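Local coordinates for uncharacterized protein (Bacteroides ovatus, PDB 3P02), which is of unknown function, but carries an N-terminal E-set-like region and a C-terminal BT_3044-like region built on a long antiparallel sheet, at residues I68-K73 / L80-L85; L214-D219 / P247-S252; E254-A257 / Y261-H264; D275-T280 / N284-Y289. One frame throughout, in Å; residues are numbered along the deposited sequence.

Contact 1: residues I68-K73 / L80-L85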
# COMPACT_ATOMS: atom_id res chain seq x y z
N ILE A 68 -6.94 -6.56 18.56
CA ILE A 68 -5.78 -7.03 19.34
C ILE A 68 -4.47 -6.64 18.63
O ILE A 68 -3.61 -6.02 19.27
CB ILE A 68 -5.89 -8.55 19.57
CG1 ILE A 68 -7.08 -8.80 20.50
CG2 ILE A 68 -4.59 -9.12 20.15
CD1 ILE A 68 -7.50 -10.34 20.55
N LEU A 69 -4.34 -6.97 17.34
CA LEU A 69 -3.14 -6.63 16.58
C LEU A 69 -2.87 -5.12 16.65
O LEU A 69 -1.75 -4.69 16.92
CB LEU A 69 -3.31 -7.08 15.11
CG LEU A 69 -2.18 -6.70 14.14
CD1 LEU A 69 -0.94 -7.57 14.35
CD2 LEU A 69 -2.66 -6.79 12.69
N ASN A 70 -3.92 -4.30 16.44
CA ASN A 70 -3.76 -2.84 16.47
C ASN A 70 -3.22 -2.35 17.80
O ASN A 70 -2.27 -1.56 17.81
CB ASN A 70 -5.10 -2.16 16.18
CG ASN A 70 -5.40 -2.12 14.71
OD1 ASN A 70 -4.50 -2.06 13.88
ND2 ASN A 70 -6.69 -2.14 14.37
N PHE A 71 -3.79 -2.81 18.91
CA PHE A 71 -3.31 -2.32 20.20
C PHE A 71 -1.89 -2.83 20.48
O PHE A 71 -1.05 -2.07 20.98
CB PHE A 71 -4.27 -2.69 21.34
CG PHE A 71 -3.85 -1.96 22.59
CD1 PHE A 71 -4.08 -0.60 22.73
CD2 PHE A 71 -3.15 -2.62 23.60
CE1 PHE A 71 -3.62 0.10 23.85
CE2 PHE A 71 -2.70 -1.93 24.72
CZ PHE A 71 -2.93 -0.57 24.83
N GLU A 72 -1.65 -4.12 20.22
CA GLU A 72 -0.35 -4.71 20.50
C GLU A 72 0.76 -4.06 19.65
O GLU A 72 1.87 -3.92 20.14
CB GLU A 72 -0.39 -6.24 20.32
CG GLU A 72 -1.30 -6.88 21.36
CD GLU A 72 -1.34 -8.40 21.36
OE1 GLU A 72 -0.75 -9.01 20.44
OE2 GLU A 72 -2.05 -8.97 22.23
N LYS A 73 0.47 -3.68 18.40
CA LYS A 73 1.49 -3.07 17.54
C LYS A 73 1.58 -1.57 17.71
O LYS A 73 2.68 -1.02 17.61
CB LYS A 73 1.23 -3.39 16.06
CG LYS A 73 1.47 -4.84 15.67
CD LYS A 73 2.96 -5.19 15.53
CE LYS A 73 3.18 -6.69 15.43
NZ LYS A 73 4.62 -7.04 15.53
N LEU A 80 -3.03 5.07 13.54
CA LEU A 80 -2.14 4.09 12.89
C LEU A 80 -2.81 2.74 12.63
O LEU A 80 -2.21 1.85 12.03
CB LEU A 80 -0.94 3.82 13.83
CG LEU A 80 -0.08 5.02 14.28
CD1 LEU A 80 1.17 4.49 15.01
CD2 LEU A 80 0.36 5.87 13.09
N TYR A 81 -4.03 2.57 13.14
CA TYR A 81 -4.69 1.26 13.10
C TYR A 81 -5.09 0.81 11.72
O TYR A 81 -5.53 1.61 10.87
CB TYR A 81 -5.95 1.27 13.97
CG TYR A 81 -5.76 1.32 15.47
CD1 TYR A 81 -4.50 1.48 16.04
CD2 TYR A 81 -6.85 1.17 16.33
CE1 TYR A 81 -4.33 1.49 17.44
CE2 TYR A 81 -6.70 1.24 17.71
CZ TYR A 81 -5.43 1.37 18.26
OH TYR A 81 -5.31 1.38 19.63
N PHE A 82 -5.03 -0.52 11.54
CA PHE A 82 -5.58 -1.15 10.35
C PHE A 82 -7.08 -1.13 10.52
O PHE A 82 -7.60 -1.38 11.63
CB PHE A 82 -5.11 -2.62 10.23
CG PHE A 82 -3.64 -2.78 9.98
CD1 PHE A 82 -3.11 -2.64 8.71
CD2 PHE A 82 -2.78 -3.14 11.02
CE1 PHE A 82 -1.74 -2.79 8.48
CE2 PHE A 82 -1.41 -3.31 10.79
CZ PHE A 82 -0.90 -3.12 9.53
N ARG A 83 -7.79 -0.86 9.43
CA ARG A 83 -9.25 -0.91 9.38
C ARG A 83 -9.64 -2.16 8.65
O ARG A 83 -8.96 -2.56 7.71
CB ARG A 83 -9.80 0.32 8.63
CG ARG A 83 -9.48 1.64 9.35
CD ARG A 83 -10.00 2.84 8.59
NE ARG A 83 -11.45 2.80 8.42
CZ ARG A 83 -12.15 3.71 7.75
NH1 ARG A 83 -11.54 4.76 7.20
NH2 ARG A 83 -13.47 3.59 7.61
N GLU A 84 -10.74 -2.80 9.08
CA GLU A 84 -11.19 -3.99 8.39
C GLU A 84 -11.57 -3.66 6.95
O GLU A 84 -12.37 -2.76 6.71
CB GLU A 84 -12.37 -4.64 9.13
CG GLU A 84 -12.87 -5.91 8.45
CD GLU A 84 -14.12 -6.47 9.11
OE1 GLU A 84 -14.14 -6.56 10.36
OE2 GLU A 84 -15.08 -6.81 8.39
N LEU A 85 -11.02 -4.43 5.99
CA LEU A 85 -11.36 -4.22 4.60
C LEU A 85 -12.86 -4.53 4.38
O LEU A 85 -13.29 -5.66 4.66
CB LEU A 85 -10.48 -5.14 3.72
CG LEU A 85 -10.73 -5.01 2.21
CD1 LEU A 85 -10.31 -3.63 1.71
CD2 LEU A 85 -9.95 -6.09 1.44
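Two hydrogen bonds join the side-chain amide of Asn-70 to the backbone of Phe-82, one in each direction. Phe-82 N donates to Asn-70 OD1 at 2.9 Å, approaching 31° out of the carbonyl plane of the amide. Asn-70 ND2 returns a bond of 3.0 Å to Phe-82 O, lying in that carbonyl's plane and on a lone pair. With both ends of the amide engaged by one residue, its flip state is fixed; the pairing resembles that of a neighbouring strand and ties helix 65-74 to the extended chain entering strand 83-84 of the DUF4973 region.

Holding CG anti to the carbonyl carbon, beside the backbone N (chi1 -80°), Asn-70 lays the same side chain against the Tyr-81 ring. Asn-70 CB sits over the ring centre in a CH-pi contact, 3.6 Å from the Tyr-81 centroid, and the amide stacks with its plane only 6° from the ring's. Replacing Asn-70 with an alanine would probably leave Phe-82 N and O without their side-chain mates and strip Tyr-81 of its stacked amide.

Leu-69 CD2, in the conformer given, touches Phe-82 CD2 at 4.0 Å, and Tyr-81 OH, hydrogen-bonded to Gly-75 O, lies near the edge of the Phe-71 ring.

Contact 2: residues L214-D219 / P247-S252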
# COMPACT_ATOMS: atom_id res chain seq x y z
N LEU A 214 -1.93 14.30 -8.00
CA LEU A 214 -1.14 14.40 -9.24
C LEU A 214 -1.74 13.51 -10.27
O LEU A 214 -2.01 12.33 -9.96
CB LEU A 214 0.33 13.98 -9.02
CG LEU A 214 1.16 14.93 -8.13
CD1 LEU A 214 2.46 14.23 -7.67
CD2 LEU A 214 1.46 16.25 -8.87
N GLN A 215 -1.91 14.03 -11.48
CA GLN A 215 -2.41 13.22 -12.59
C GLN A 215 -1.35 13.17 -13.67
O GLN A 215 -0.87 14.22 -14.09
CB GLN A 215 -3.73 13.78 -13.13
CG GLN A 215 -4.30 12.98 -14.31
CD GLN A 215 -5.60 13.57 -14.78
OE1 GLN A 215 -6.26 14.33 -14.07
NE2 GLN A 215 -6.01 13.23 -15.99
N PHE A 216 -0.98 11.96 -14.09
CA PHE A 216 0.00 11.74 -15.15
C PHE A 216 -0.75 11.60 -16.46
O PHE A 216 -1.38 10.57 -16.70
CB PHE A 216 0.81 10.46 -14.84
CG PHE A 216 1.67 10.59 -13.61
CD1 PHE A 216 1.13 10.40 -12.33
CD2 PHE A 216 3.01 10.94 -13.72
CE1 PHE A 216 1.93 10.55 -11.19
CE2 PHE A 216 3.82 11.05 -12.58
CZ PHE A 216 3.26 10.87 -11.31
N THR A 217 -0.73 12.64 -17.29
CA THR A 217 -1.47 12.56 -18.56
C THR A 217 -0.63 11.87 -19.63
O THR A 217 0.59 11.78 -19.52
CB THR A 217 -1.86 13.99 -19.07
OG1 THR A 217 -0.73 14.57 -19.76
CG2 THR A 217 -2.40 14.92 -17.95
N GLY A 218 -1.28 11.51 -20.72
CA GLY A 218 -0.53 10.97 -21.86
C GLY A 218 -0.20 12.03 -22.90
O GLY A 218 0.19 11.68 -24.03
N ASP A 219 -0.35 13.33 -22.54
CA ASP A 219 -0.11 14.43 -23.47
C ASP A 219 1.28 15.04 -23.36
O ASP A 219 1.68 15.48 -22.27
CB ASP A 219 -1.14 15.56 -23.26
CG ASP A 219 -2.59 15.21 -23.56
OD1 ASP A 219 -2.83 14.21 -24.28
OD2 ASP A 219 -3.48 15.92 -23.06
N PRO A 247 2.86 20.74 -13.13
CA PRO A 247 4.07 19.91 -13.18
C PRO A 247 4.21 19.16 -14.51
O PRO A 247 3.26 19.06 -15.30
CB PRO A 247 3.90 18.94 -11.99
CG PRO A 247 2.81 19.50 -11.15
CD PRO A 247 1.92 20.25 -12.09
N THR A 248 5.43 18.67 -14.77
CA THR A 248 5.74 17.86 -15.95
C THR A 248 6.46 16.59 -15.51
O THR A 248 6.99 16.52 -14.40
CB THR A 248 6.61 18.62 -16.96
OG1 THR A 248 7.88 18.89 -16.34
CG2 THR A 248 5.95 19.88 -17.48
N TYR A 249 6.48 15.58 -16.38
CA TYR A 249 7.25 14.38 -16.03
C TYR A 249 7.87 13.77 -17.25
O TYR A 249 7.43 14.01 -18.40
CB TYR A 249 6.43 13.33 -15.27
CG TYR A 249 5.41 12.59 -16.11
CD1 TYR A 249 4.21 13.19 -16.48
CD2 TYR A 249 5.61 11.26 -16.48
CE1 TYR A 249 3.23 12.48 -17.18
CE2 TYR A 249 4.64 10.55 -17.19
CZ TYR A 249 3.46 11.17 -17.55
OH TYR A 249 2.52 10.50 -18.30
N LYS A 250 8.89 12.96 -16.99
CA LYS A 250 9.58 12.17 -17.99
C LYS A 250 9.69 10.77 -17.45
O LYS A 250 9.87 10.56 -16.24
CB LYS A 250 10.96 12.73 -18.31
CG LYS A 250 10.95 14.06 -19.05
CD LYS A 250 12.36 14.45 -19.54
CE LYS A 250 12.74 13.75 -20.82
NZ LYS A 250 14.14 14.05 -21.22
N VAL A 251 9.54 9.80 -18.34
CA VAL A 251 9.64 8.38 -18.02
C VAL A 251 10.66 7.80 -18.95
O VAL A 251 10.54 7.98 -20.16
CB VAL A 251 8.31 7.59 -18.13
CG1 VAL A 251 8.52 6.11 -17.82
CG2 VAL A 251 7.24 8.14 -17.23
N SER A 252 11.63 7.04 -18.42
CA SER A 252 12.65 6.36 -19.23
C SER A 252 13.05 5.07 -18.56
O SER A 252 12.87 4.92 -17.35
CB SER A 252 13.89 7.23 -19.43
OG SER A 252 14.40 7.64 -18.17
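Tyr-249 holds its CG between its own backbone N and carbonyl carbon (chi1 73°), which carries the ring across to strand 211-220, where it meets Phe-216 and Thr-217. Phe-216 has its CG anti to the carbonyl carbon, and from there the ring turns an edge to the tyrosine. The result is a T-shaped pair: Phe-216 CD2 stands over the centre of one face of Tyr-249, 3.8 Å from Tyr-249 CD1, and the ring planes are 81° apart.

At the far end of the tyrosine, Tyr-249 OH donates to Thr-217 O over 2.6 Å, a short bond that reaches the carbonyl from 35° out of its plane. One ring is therefore fixed both by its face and by its hydroxyl. The accepting residue is itself held in shape, since Thr-217 OG1 takes a bond from Asp-219 N in an ST turn at the corner of the chain and is also hydrogen-bonded to Lys-229 O.

Farther along, Leu-214 CD2 meets Pro-247 CG at 4.2 Å. Strand 228-234 lies between the two strands in sheet order, and its Met-230 touches both Phe-216 and Tyr-249; Phe-157 stacks on the Phe-216 ring. Across that intervening strand Phe-216 CA and Tyr-249 CA are only 7.8 Å apart, consistent with aromatic core packing on the inner side of a curved antiparallel sheet.

Contact 3: residues E254-A257 / Y261-H264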
# COMPACT_ATOMS: atom_id res chain seq x y z
N GLU A 254 16.09 1.68 -18.94
CA GLU A 254 17.27 1.08 -19.56
C GLU A 254 17.56 -0.22 -18.84
O GLU A 254 17.28 -0.36 -17.65
CB GLU A 254 18.49 2.02 -19.51
CG GLU A 254 19.07 2.19 -18.12
CD GLU A 254 20.07 3.31 -17.94
OE1 GLU A 254 20.61 3.79 -18.96
OE2 GLU A 254 20.30 3.71 -16.78
N MSE A 255 18.15 -1.16 -19.55
CA MSE A 255 18.54 -2.41 -18.93
C MSE A 255 19.88 -2.21 -18.24
O MSE A 255 20.72 -1.45 -18.75
CB MSE A 255 18.63 -3.54 -19.98
CG MSE A 255 17.32 -3.75 -20.73
SE MSE A 255 15.82 -4.11 -19.53
CE MSE A 255 16.49 -5.78 -18.78
N ASP A 256 20.11 -2.88 -17.12
CA ASP A 256 21.40 -2.80 -16.43
C ASP A 256 22.52 -3.33 -17.34
O ASP A 256 22.31 -4.26 -18.12
CB ASP A 256 21.36 -3.58 -15.13
CG ASP A 256 22.48 -3.26 -14.18
OD1 ASP A 256 22.40 -2.23 -13.50
OD2 ASP A 256 23.42 -4.07 -14.08
N ALA A 257 23.69 -2.68 -17.25
CA ALA A 257 24.86 -2.99 -18.06
C ALA A 257 25.41 -4.39 -17.78
O ALA A 257 25.92 -5.03 -18.70
CB ALA A 257 25.95 -1.95 -17.80
N TYR A 261 19.05 -8.89 -17.00
CA TYR A 261 17.63 -9.15 -16.74
C TYR A 261 17.03 -8.00 -15.94
O TYR A 261 15.81 -7.95 -15.75
CB TYR A 261 17.47 -10.44 -15.90
CG TYR A 261 18.25 -10.40 -14.61
CD1 TYR A 261 17.72 -9.79 -13.47
CD2 TYR A 261 19.55 -10.90 -14.54
CE1 TYR A 261 18.47 -9.67 -12.30
CE2 TYR A 261 20.28 -10.85 -13.35
CZ TYR A 261 19.74 -10.23 -12.24
OH TYR A 261 20.48 -10.15 -11.09
N LEU A 262 17.89 -7.11 -15.41
CA LEU A 262 17.43 -6.05 -14.53
C LEU A 262 17.14 -4.75 -15.29
O LEU A 262 18.02 -4.17 -15.94
CB LEU A 262 18.50 -5.82 -13.44
CG LEU A 262 18.07 -4.90 -12.28
CD1 LEU A 262 17.04 -5.58 -11.39
CD2 LEU A 262 19.29 -4.50 -11.46
N LYS A 263 15.90 -4.29 -15.16
CA LYS A 263 15.48 -3.04 -15.78
C LYS A 263 15.51 -1.90 -14.77
O LYS A 263 15.03 -2.06 -13.66
CB LYS A 263 14.05 -3.20 -16.34
CG LYS A 263 13.51 -1.93 -17.04
CD LYS A 263 12.38 -2.26 -18.01
CE LYS A 263 11.06 -2.46 -17.32
NZ LYS A 263 9.94 -2.67 -18.28
N HIS A 264 16.07 -0.75 -15.17
CA HIS A 264 16.00 0.46 -14.37
C HIS A 264 14.94 1.33 -14.99
O HIS A 264 15.02 1.59 -16.20
CB HIS A 264 17.34 1.20 -14.33
CG HIS A 264 18.43 0.39 -13.73
ND1 HIS A 264 18.47 0.12 -12.38
CD2 HIS A 264 19.50 -0.18 -14.32
CE1 HIS A 264 19.55 -0.61 -12.19
NE2 HIS A 264 20.20 -0.82 -13.33
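His-264 NE2 donates to Asp-256 OD1 over 2.6 Å in an almost straight bond, 175° at the hydrogen, that closes the turn end of the beta hairpin formed by strands 242-255 and 262-278. The carboxylate oxygen lies in the plane of the imidazole and uses its anti lone pair, although the carboxylate plane is turned 56° from the ring. The ring is gripped at both nitrogens, because His-264 ND1 is hydrogen-bonded to Asp-300 OD1 of the next strand. Asp-256 OD2 is occupied as well, accepting from Lys-259 N in the turn and pairing with Thr-258 OG1. Acidic partners at both nitrogens would be expected to favour a protonated imidazole, though the charge is not observed.

The backbone ladder follows. Glu-254 and His-264 form an antiparallel hydrogen-bonded pair, with Glu-254 N giving to His-264 O at 2.9 Å and His-264 N to Glu-254 O at 2.8 Å. Beyond the non-hydrogen-bonded pair Met-255 and Lys-263, Asp-256 N reaches Leu-262 O at 2.7 Å, carrying the pairing one step past strand 242-255.

Met-255, present as selenomethionine, supplies the packing on its face of the sheet. Its chain is bent at chi2 and chi3, folding the selenium back over the partner strand, where Met-255 SE lies 3.8 Å from Lys-263 CB. On the His-264 side, Asp-256 CB rests 4.0 Å from Leu-262 CB. The selenomethionine methyl points on toward the turn, with Met-255 CE 3.6 Å from Tyr-261 C.

Contact 4: residues D275-T280 / N284-Y289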
# COMPACT_ATOMS: atom_id res chain seq x y z
N ASP A 275 1.69 26.98 -2.97
CA ASP A 275 1.47 27.43 -1.62
C ASP A 275 0.39 26.57 -0.97
O ASP A 275 -0.53 26.12 -1.65
CB ASP A 275 1.02 28.91 -1.56
CG ASP A 275 2.07 29.93 -1.92
OD1 ASP A 275 3.29 29.59 -1.88
OD2 ASP A 275 1.68 31.10 -2.15
N PHE A 276 0.47 26.41 0.36
CA PHE A 276 -0.56 25.74 1.14
C PHE A 276 -0.42 26.21 2.55
O PHE A 276 0.63 26.73 2.93
CB PHE A 276 -0.50 24.21 1.04
CG PHE A 276 0.59 23.62 1.88
CD1 PHE A 276 1.91 23.59 1.41
CD2 PHE A 276 0.32 23.11 3.15
CE1 PHE A 276 2.93 23.10 2.23
CE2 PHE A 276 1.34 22.64 3.97
CZ PHE A 276 2.64 22.62 3.50
N VAL A 277 -1.46 25.98 3.35
CA VAL A 277 -1.45 26.38 4.74
C VAL A 277 -1.49 25.15 5.65
O VAL A 277 -2.29 24.23 5.40
CB VAL A 277 -2.68 27.31 4.99
CG1 VAL A 277 -2.84 27.65 6.46
CG2 VAL A 277 -2.59 28.58 4.15
N ASP A 278 -0.68 25.16 6.70
CA ASP A 278 -0.72 24.16 7.74
C ASP A 278 -1.56 24.80 8.85
O ASP A 278 -1.09 25.72 9.53
CB ASP A 278 0.69 23.79 8.22
CG ASP A 278 0.69 22.82 9.38
OD1 ASP A 278 -0.36 22.70 10.09
OD2 ASP A 278 1.74 22.18 9.61
N TYR A 279 -2.83 24.39 8.98
CA TYR A 279 -3.72 25.01 9.96
C TYR A 279 -3.97 24.08 11.15
O TYR A 279 -4.91 24.31 11.93
CB TYR A 279 -5.05 25.41 9.25
CG TYR A 279 -5.82 24.24 8.68
CD1 TYR A 279 -5.50 23.70 7.44
CD2 TYR A 279 -6.90 23.68 9.38
CE1 TYR A 279 -6.18 22.59 6.93
CE2 TYR A 279 -7.62 22.61 8.86
CZ TYR A 279 -7.26 22.07 7.63
OH TYR A 279 -7.95 20.99 7.11
N THR A 280 -3.16 22.99 11.31
CA THR A 280 -3.43 22.03 12.38
C THR A 280 -2.21 21.71 13.26
O THR A 280 -2.43 21.21 14.36
CB THR A 280 -3.99 20.71 11.79
OG1 THR A 280 -3.09 20.22 10.79
CG2 THR A 280 -5.39 20.88 11.15
N ASN A 284 -4.11 26.78 17.48
CA ASN A 284 -4.83 28.03 17.19
C ASN A 284 -4.04 28.93 16.25
O ASN A 284 -4.13 30.15 16.33
CB ASN A 284 -5.19 28.77 18.52
CG ASN A 284 -6.15 28.01 19.40
OD1 ASN A 284 -6.95 27.18 18.93
ND2 ASN A 284 -6.08 28.23 20.69
N TYR A 285 -3.26 28.33 15.35
CA TYR A 285 -2.43 29.13 14.47
C TYR A 285 -2.33 28.46 13.10
O TYR A 285 -2.67 27.28 12.94
CB TYR A 285 -1.05 29.38 15.11
CG TYR A 285 -0.32 30.54 14.49
CD1 TYR A 285 -0.85 31.83 14.53
CD2 TYR A 285 0.86 30.35 13.77
CE1 TYR A 285 -0.22 32.90 13.89
CE2 TYR A 285 1.51 31.42 13.14
CZ TYR A 285 0.97 32.69 13.20
OH TYR A 285 1.59 33.73 12.56
N GLU A 286 -1.91 29.25 12.12
CA GLU A 286 -1.78 28.87 10.71
C GLU A 286 -0.44 29.25 10.17
O GLU A 286 -0.06 30.41 10.32
CB GLU A 286 -2.83 29.63 9.88
CG GLU A 286 -4.09 28.88 9.57
CD GLU A 286 -4.90 29.55 8.47
OE1 GLU A 286 -4.49 30.62 7.98
OE2 GLU A 286 -5.93 28.96 8.08
N ILE A 287 0.24 28.32 9.48
CA ILE A 287 1.53 28.60 8.86
C ILE A 287 1.36 28.58 7.33
O ILE A 287 0.90 27.57 6.78
CB ILE A 287 2.64 27.63 9.32
CG1 ILE A 287 2.68 27.50 10.87
CG2 ILE A 287 4.00 28.04 8.75
CD1 ILE A 287 3.08 28.71 11.63
N GLU A 288 1.77 29.66 6.66
CA GLU A 288 1.67 29.73 5.21
C GLU A 288 2.96 29.22 4.60
O GLU A 288 4.00 29.90 4.64
CB GLU A 288 1.38 31.16 4.76
CG GLU A 288 0.06 31.67 5.31
CD GLU A 288 -0.36 33.06 4.86
OE1 GLU A 288 0.38 33.69 4.06
OE2 GLU A 288 -1.42 33.52 5.34
N TYR A 289 2.89 28.03 4.02
CA TYR A 289 4.03 27.39 3.43
C TYR A 289 3.98 27.35 1.90
O TYR A 289 2.97 27.69 1.28
CB TYR A 289 4.08 25.93 3.92
CG TYR A 289 4.52 25.73 5.35
CD1 TYR A 289 5.78 26.16 5.78
CD2 TYR A 289 3.78 24.95 6.22
CE1 TYR A 289 6.26 25.87 7.06
CE2 TYR A 289 4.23 24.66 7.52
CZ TYR A 289 5.49 25.09 7.91
OH TYR A 289 5.92 24.87 9.21
O HOH W 1 -0.84 25.20 12.43
O HOH W 2 4.24 23.16 10.44
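Phe-276 and Tyr-289 face each other as an antiparallel hydrogen-bonded pair in the beta hairpin of strands 262-278 and 287-302. Phe-276 CG stands between the backbone N and the carbonyl carbon (chi1 77°), which lays the ring under the tyrosine. Tyr-289 CB lies over the face of the phenylalanine, 3.5 Å from Phe-276 CE1, and the two rings are inclined by 33° with their centroids 5.7 Å apart. With an alanine in place of Phe-276, the ring face under Tyr-289 CB would be lost and a gap is likely to open there, beside the tyrosine ring.

On the same face of the sheet, Asp-278 CB meets the edge of the tyrosine at Tyr-289 CE2, 3.7 Å away. The opposite face carries Val-277, whose CG1 packs against the end of Glu-286 in the conformers given.

These side chains are set by the backbone ladder, in which Phe-276 and Tyr-289 bond in both directions, as do Asp-278 and Ile-287. Beyond the ladder, Phe-178 makes an edge-to-face contact with the Tyr-289 ring.

The Asp-278 carboxylate has several partners. OD1 accepts from Thr-280 N in an Asx turn, while OD2 forms a salt bridge with Arg-200 and a hydrogen bond with Ser-281. A water completes the link to the tyrosine, donating to Asp-278 OD2 at 2.8 Å and lying 2.7 Å from Tyr-289 OH.

In the fold
Contacts 2, 3 and 4 belong to one antiparallel sheet in the BT_3044-like region, whereas contact 1 lies in the DUF4973 region, its centre about 36 Å from that of contact 2. Strand 242-255 serves contact 2 and then contact 3, whose centres are about 22 Å apart. Strand 262-278 runs from contact 3 to contact 4, so the two contacts mark its opposite ends, about 43 Å between centres. Contact 4 approaches contact 2 to about 11 Å between nearest atoms without touching it. The function is unknown and no active site is assigned; a bound 1,2-ethanediol, probably from the crystallisation liquor, lies about 4 Å from the side chain of Asp-278 in contact 4.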